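HP1028 (Helicobacter pylori, PDB 4INN) probably binds and carries a small molecule in the manner of lipocalins, whose beta-barrel fold it shares. Local coordinates at residues 112-115 and 120-123; 54-59 and 171-176. The protein carries 1 engineered substitution. All blocks are in the same frame, centred on the assembly; numbering follows the deposited sequence.

Contact 1. Residues 112-115 and 120-123; sequences KAYN and KTYY
Ala113 and Tyr122 face each other as a hydrogen-bonded antiparallel pair near the turn of the beta hairpin formed by strands 107-115 and 120-128 of the lipocalin barrel, their axes here running at 152° to one another. Backbone bonds go both ways between them: Ala113 N donates to Tyr122 O at 2.8 Å with a nearly straight N-H, and Tyr122 N returns a bond to Ala113 O. Closer to the turn, Asn115 N adds a more bent bond to Lys120 O. CA-H groups of Lys112 and Thr121 supplement these by pointing at Tyr122 O and Ala113 O.

Aromatic and amide groups meet on the face that carries Ala113, Asn115 and Tyr122. The edge of the Tyr122 ring passes Ala113 O, with CD2 3.8 Å from that oxygen, while its CE2 lies 3.8 Å from Asn115 CB; the Asn115 amide plane is turned 64° from the ring. Asp118 in the turn accepts a hydrogen bond from Tyr122 OH and a weak one from Asn115 ND2, tying both polar ends to one carboxylate. Tyr122 also meets Tyr140 edge-to-face, and both belong to the pocket that holds a polyethylene glycol fragment.

Lys112, Tyr114, Thr121 and Tyr123 share the other face, where the contacts are van der Waals ones. Tyr114 presents a ring edge to Thr121 OG1, its own hydroxyl being bonded to Asp78. Lys112 bends at chi3 (78°), which carries its end between two neighbours: CE sits 3.7 Å from Thr121 CG2 and 3.7 Å from Tyr123 CE1.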
loop_
_atom_site.group_PDB
_atom_site.type_symbol
_atom_site.label_atom_id
_atom_site.label_comp_id
_atom_site.label_asym_id
_atom_site.label_seq_id
_atom_site.Cartn_x
_atom_site.Cartn_y
_atom_site.Cartn_z
ATOM N N LYS A 112 0.064 -1.190 9.599
ATOM C CA LYS A 112 -0.899 -0.120 9.766
ATOM C C LYS A 112 -0.970 0.710 8.492
ATOM O O LYS A 112 0.045 1.182 7.991
ATOM C CB LYS A 112 -0.496 0.736 10.934
ATOM C CG LYS A 112 -0.395 -0.034 12.233
ATOM C CD LYS A 112 -0.621 0.912 13.407
ATOM C CE LYS A 112 -2.105 1.237 13.604
ATOM N NZ LYS A 112 -2.328 2.485 14.397
ATOM N N ALA A 113 -2.176 0.855 7.958
ATOM C CA ALA A 113 -2.397 1.591 6.733
ATOM C C ALA A 113 -3.153 2.904 6.960
ATOM O O ALA A 113 -4.296 2.901 7.425
ATOM C CB ALA A 113 -3.138 0.736 5.745
ATOM N N TYR A 114 -2.528 4.022 6.603
ATOM C CA TYR A 114 -3.269 5.267 6.514
ATOM C C TYR A 114 -4.097 5.258 5.247
ATOM O O TYR A 114 -3.632 4.798 4.217
ATOM C CB TYR A 114 -2.333 6.484 6.542
ATOM C CG TYR A 114 -3.059 7.805 6.369
ATOM C CD1 TYR A 114 -3.882 8.329 7.387
ATOM C CD2 TYR A 114 -2.943 8.526 5.181
ATOM C CE1 TYR A 114 -4.548 9.542 7.213
ATOM C CE2 TYR A 114 -3.608 9.729 5.007
ATOM C CZ TYR A 114 -4.405 10.241 6.015
ATOM O OH TYR A 114 -5.047 11.453 5.794
ATOM N N ASN A 115 -5.315 5.783 5.320
ATOM C CA ASN A 115 -6.194 5.871 4.148
ATOM C C ASN A 115 -6.548 7.315 3.763
ATOM O O ASN A 115 -7.281 7.985 4.472
ATOM C CB ASN A 115 -7.463 5.099 4.425
ATOM C CG ASN A 115 -8.409 5.116 3.257
ATOM O OD1 ASN A 115 -7.986 5.170 2.117
ATOM N ND2 ASN A 115 -9.695 5.056 3.535
ATOM N N LYS A 120 -8.280 7.984 8.149
ATOM C CA LYS A 120 -8.189 6.971 9.202
ATOM C C LYS A 120 -7.093 5.952 8.939
ATOM O O LYS A 120 -6.737 5.690 7.788
ATOM C CB LYS A 120 -9.524 6.243 9.358
ATOM C CG LYS A 120 -10.620 7.054 10.034
ATOM C CD LYS A 120 -11.946 6.335 9.857
ATOM C CE LYS A 120 -13.114 7.113 10.452
ATOM N NZ LYS A 120 -14.400 6.705 9.812
ATOM N N THR A 121 -6.580 5.391 10.027
ATOM C CA THR A 121 -5.522 4.407 10.012
ATOM C C THR A 121 -6.166 3.055 10.357
ATOM O O THR A 121 -7.038 2.973 11.221
ATOM C CB THR A 121 -4.398 4.814 11.004
ATOM O OG1 THR A 121 -3.731 5.987 10.516
ATOM C CG2 THR A 121 -3.332 3.722 11.154
ATOM N N TYR A 122 -5.771 2.004 9.646
ATOM C CA TYR A 122 -6.375 0.694 9.825
ATOM C C TYR A 122 -5.277 -0.307 10.070
ATOM O O TYR A 122 -4.208 -0.163 9.528
ATOM C CB TYR A 122 -7.093 0.246 8.563
ATOM C CG TYR A 122 -8.240 1.093 8.158
ATOM C CD1 TYR A 122 -9.544 0.643 8.293
ATOM C CD2 TYR A 122 -8.029 2.356 7.609
ATOM C CE1 TYR A 122 -10.606 1.430 7.909
ATOM C CE2 TYR A 122 -9.096 3.148 7.216
ATOM C CZ TYR A 122 -10.369 2.680 7.373
ATOM O OH TYR A 122 -11.402 3.466 6.965
ATOM N N TYR A 123 -5.560 -1.344 10.852
ATOM C CA TYR A 123 -4.627 -2.438 11.024
ATOM C C TYR A 123 -4.688 -3.312 9.779
ATOM O O TYR A 123 -5.761 -3.537 9.243
ATOM C CB TYR A 123 -4.989 -3.252 12.252
ATOM C CG TYR A 123 -4.973 -2.464 13.525
ATOM C CD1 TYR A 123 -3.777 -2.291 14.245
ATOM C CD2 TYR A 123 -6.148 -1.893 14.040
ATOM C CE1 TYR A 123 -3.755 -1.565 15.430
ATOM C CE2 TYR A 123 -6.135 -1.189 15.234
ATOM C CZ TYR A 123 -4.930 -1.025 15.916
ATOM O OH TYR A 123 -4.882 -0.324 17.103
#

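Contact 2. Residues 54-59 and 171-176; sequences EFFEHN and DEVLKT
His58 and Leu174 mark the nearest approach of the two backbones, their CA atoms 8.7 Å apart, so the end of strand 51-58 and the helix 170-174 are joined by side chains alone. The arrangement is a short C-terminal helix lying against the outside of the lipocalin barrel. Phe56 and His58, two residues apart on the same face of the strand, direct their CB atoms toward the helix, and the consecutive helical residues Val173 and Leu174 answer them.

Leu174 is the principal side chain from the helix: its CD2 methyl meets both rings, and CD1 adds a contact with His58 ND1. CD2 comes in the plane of the Phe56 ring, at its edge, 3.6 Å from CE1. The same methyl lies over one face of the His58 imidazole in a CH-pi contact, 3.9 Å from the ring centroid and 17° off its normal; the Asn59 amide covers the opposite face. His58 has CG anti to its backbone N (chi1 166°), which turns the imidazole out to the leucine.

Val173 is buried and completes the apolar patch, also touching Tyr65 and Val95 of the neighbouring strands. Glu54, on this face of the strand, forms a salt bridge with Arg167, a polar tie to the chain just ahead of the helix. Against Phe56, the valine presents one branch, with CG1 4.0 Å from CE2.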
loop_
_atom_site.group_PDB
_atom_site.type_symbol
_atom_site.label_atom_id
_atom_site.label_comp_id
_atom_site.label_asym_id
_atom_site.label_seq_id
_atom_site.Cartn_x
_atom_site.Cartn_y
_atom_site.Cartn_z
ATOM N N GLU A 54 3.468 0.255 -4.538
ATOM C CA GLU A 54 4.688 -0.522 -4.375
ATOM C C GLU A 54 5.008 -0.897 -2.943
ATOM O O GLU A 54 5.108 -0.032 -2.096
ATOM C CB GLU A 54 5.895 0.230 -4.933
ATOM C CG GLU A 54 7.211 -0.536 -4.758
ATOM C CD GLU A 54 8.332 -0.045 -5.651
ATOM O OE1 GLU A 54 8.166 1.013 -6.316
ATOM O OE2 GLU A 54 9.393 -0.716 -5.699
ATOM N N PHE A 55 5.228 -2.184 -2.699
ATOM C CA PHE A 55 5.688 -2.668 -1.394
ATOM C C PHE A 55 7.224 -2.741 -1.415
ATOM O O PHE A 55 7.799 -3.119 -2.434
ATOM C CB PHE A 55 5.108 -4.056 -1.071
ATOM C CG PHE A 55 3.692 -4.049 -0.585
ATOM C CD1 PHE A 55 3.401 -4.263 0.749
ATOM C CD2 PHE A 55 2.639 -3.913 -1.466
ATOM C CE1 PHE A 55 2.096 -4.299 1.221
ATOM C CE2 PHE A 55 1.331 -3.934 -1.015
ATOM C CZ PHE A 55 1.058 -4.138 0.336
ATOM N N PHE A 56 7.875 -2.399 -0.306
ATOM C CA PHE A 56 9.335 -2.562 -0.170
ATOM C C PHE A 56 9.724 -2.928 1.267
ATOM O O PHE A 56 8.913 -2.703 2.163
ATOM C CB PHE A 56 10.067 -1.284 -0.632
ATOM C CG PHE A 56 9.807 -0.058 0.228
ATOM C CD1 PHE A 56 10.720 0.354 1.162
ATOM C CD2 PHE A 56 8.661 0.705 0.059
ATOM C CE1 PHE A 56 10.481 1.500 1.937
ATOM C CE2 PHE A 56 8.411 1.842 0.835
ATOM C CZ PHE A 56 9.333 2.250 1.766
ATOM N N GLU A 57 10.907 -3.530 1.493
ATOM C CA GLU A 57 11.374 -3.786 2.890
ATOM C C GLU A 57 12.384 -2.772 3.355
ATOM O O GLU A 57 13.104 -2.200 2.572
ATOM C CB GLU A 57 11.902 -5.228 3.144
ATOM C CG GLU A 57 13.357 -5.555 2.797
ATOM C CD GLU A 57 14.472 -4.912 3.678
ATOM O OE1 GLU A 57 14.501 -5.053 4.937
ATOM O OE2 GLU A 57 15.393 -4.276 3.076
ATOM N N HIS A 58 12.437 -2.563 4.652
ATOM C CA HIS A 58 13.443 -1.702 5.240
ATOM C C HIS A 58 13.574 -2.061 6.709
ATOM O O HIS A 58 12.574 -2.135 7.416
ATOM C CB HIS A 58 13.032 -0.244 5.071
ATOM C CG HIS A 58 13.819 0.716 5.912
ATOM N ND1 HIS A 58 15.063 1.187 5.541
ATOM C CD2 HIS A 58 13.527 1.306 7.097
ATOM C CE1 HIS A 58 15.516 2.006 6.478
ATOM N NE2 HIS A 58 14.600 2.099 7.426
ATOM N N ASN A 59 14.806 -2.294 7.153
ATOM C CA ASN A 59 15.098 -2.712 8.519
ATOM C C ASN A 59 14.272 -3.928 8.907
ATOM O O ASN A 59 13.787 -4.038 10.040
ATOM C CB ASN A 59 14.908 -1.549 9.492
ATOM C CG ASN A 59 15.891 -0.401 9.236
ATOM O OD1 ASN A 59 15.669 0.748 9.641
ATOM N ND2 ASN A 59 16.986 -0.709 8.560
ATOM N N ASP A 171 14.923 6.074 -0.754
ATOM C CA ASP A 171 15.462 6.897 0.335
ATOM C C ASP A 171 14.542 8.090 0.576
ATOM O O ASP A 171 14.226 8.428 1.697
ATOM C CB ASP A 171 16.885 7.372 0.015
ATOM C CG ASP A 171 17.936 6.251 0.148
ATOM O OD1 ASP A 171 17.590 5.022 0.220
ATOM O OD2 ASP A 171 19.136 6.618 0.183
ATOM N N GLU A 172 14.102 8.716 -0.499
ATOM C CA GLU A 172 13.253 9.885 -0.415
ATOM C C GLU A 172 11.884 9.490 0.122
ATOM O O GLU A 172 11.336 10.167 0.982
ATOM C CB GLU A 172 13.146 10.469 -1.805
ATOM C CG GLU A 172 12.654 11.891 -1.929
ATOM C CD GLU A 172 12.602 12.343 -3.403
ATOM O OE1 GLU A 172 11.605 13.028 -3.768
ATOM O OE2 GLU A 172 13.526 11.999 -4.192
ATOM N N VAL A 173 11.354 8.372 -0.371
ATOM C CA VAL A 173 10.097 7.787 0.127
ATOM C C VAL A 173 10.179 7.419 1.601
ATOM O O VAL A 173 9.230 7.611 2.340
ATOM C CB VAL A 173 9.703 6.520 -0.678
ATOM C CG1 VAL A 173 8.551 5.776 -0.023
ATOM C CG2 VAL A 173 9.325 6.882 -2.092
ATOM N N LEU A 174 11.296 6.867 2.038
ATOM C CA LEU A 174 11.523 6.632 3.487
ATOM C C LEU A 174 11.462 7.878 4.396
ATOM O O LEU A 174 10.930 7.788 5.486
ATOM C CB LEU A 174 12.859 5.940 3.704
ATOM C CG LEU A 174 12.869 4.470 3.313
ATOM C CD1 LEU A 174 14.312 3.975 3.141
ATOM C CD2 LEU A 174 12.072 3.670 4.345
ATOM N N LYS A 175 11.991 9.023 3.959
ATOM C CA LYS A 175 11.931 10.268 4.765
ATOM C C LYS A 175 10.486 10.666 5.050
ATOM O O LYS A 175 10.184 11.458 5.928
ATOM C CB LYS A 175 12.646 11.434 4.074
ATOM C CG LYS A 175 14.155 11.269 3.897
ATOM C CD LYS A 175 14.824 12.579 3.459
ATOM C CE LYS A 175 15.722 12.425 2.225
ATOM N NZ LYS A 175 16.816 11.418 2.419
ATOM N N THR A 176 9.595 10.061 4.297
ATOM C CA THR A 176 8.167 10.323 4.319
ATOM C C THR A 176 7.443 9.658 5.513
ATOM O O THR A 176 6.265 9.917 5.745
ATOM C CB THR A 176 7.636 9.855 2.943
ATOM O OG1 THR A 176 7.218 10.979 2.158
ATOM C CG2 THR A 176 6.576 8.830 3.061
#

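Overall arrangement
Contacts 1 and 2 lie about 17 Å apart between centres, with nearest atoms about 8 Å apart and no touch, yet both reach the same closed antiparallel sheet, contact 1 with two strands and contact 2 with one. The hairpin of contact 1 is formed by neighbours in sequence, whereas contact 2 brings a helix at the C-terminal end back onto strand 51-58, across more than a hundred intervening residues. Their relation to the pocket differs: Tyr122 of contact 1 comes within about 3 Å of the bound polyethylene glycol, probably a crystallisation additive, although it may mark where a natural ligand sits. None of the residues of contact 2 lines that site.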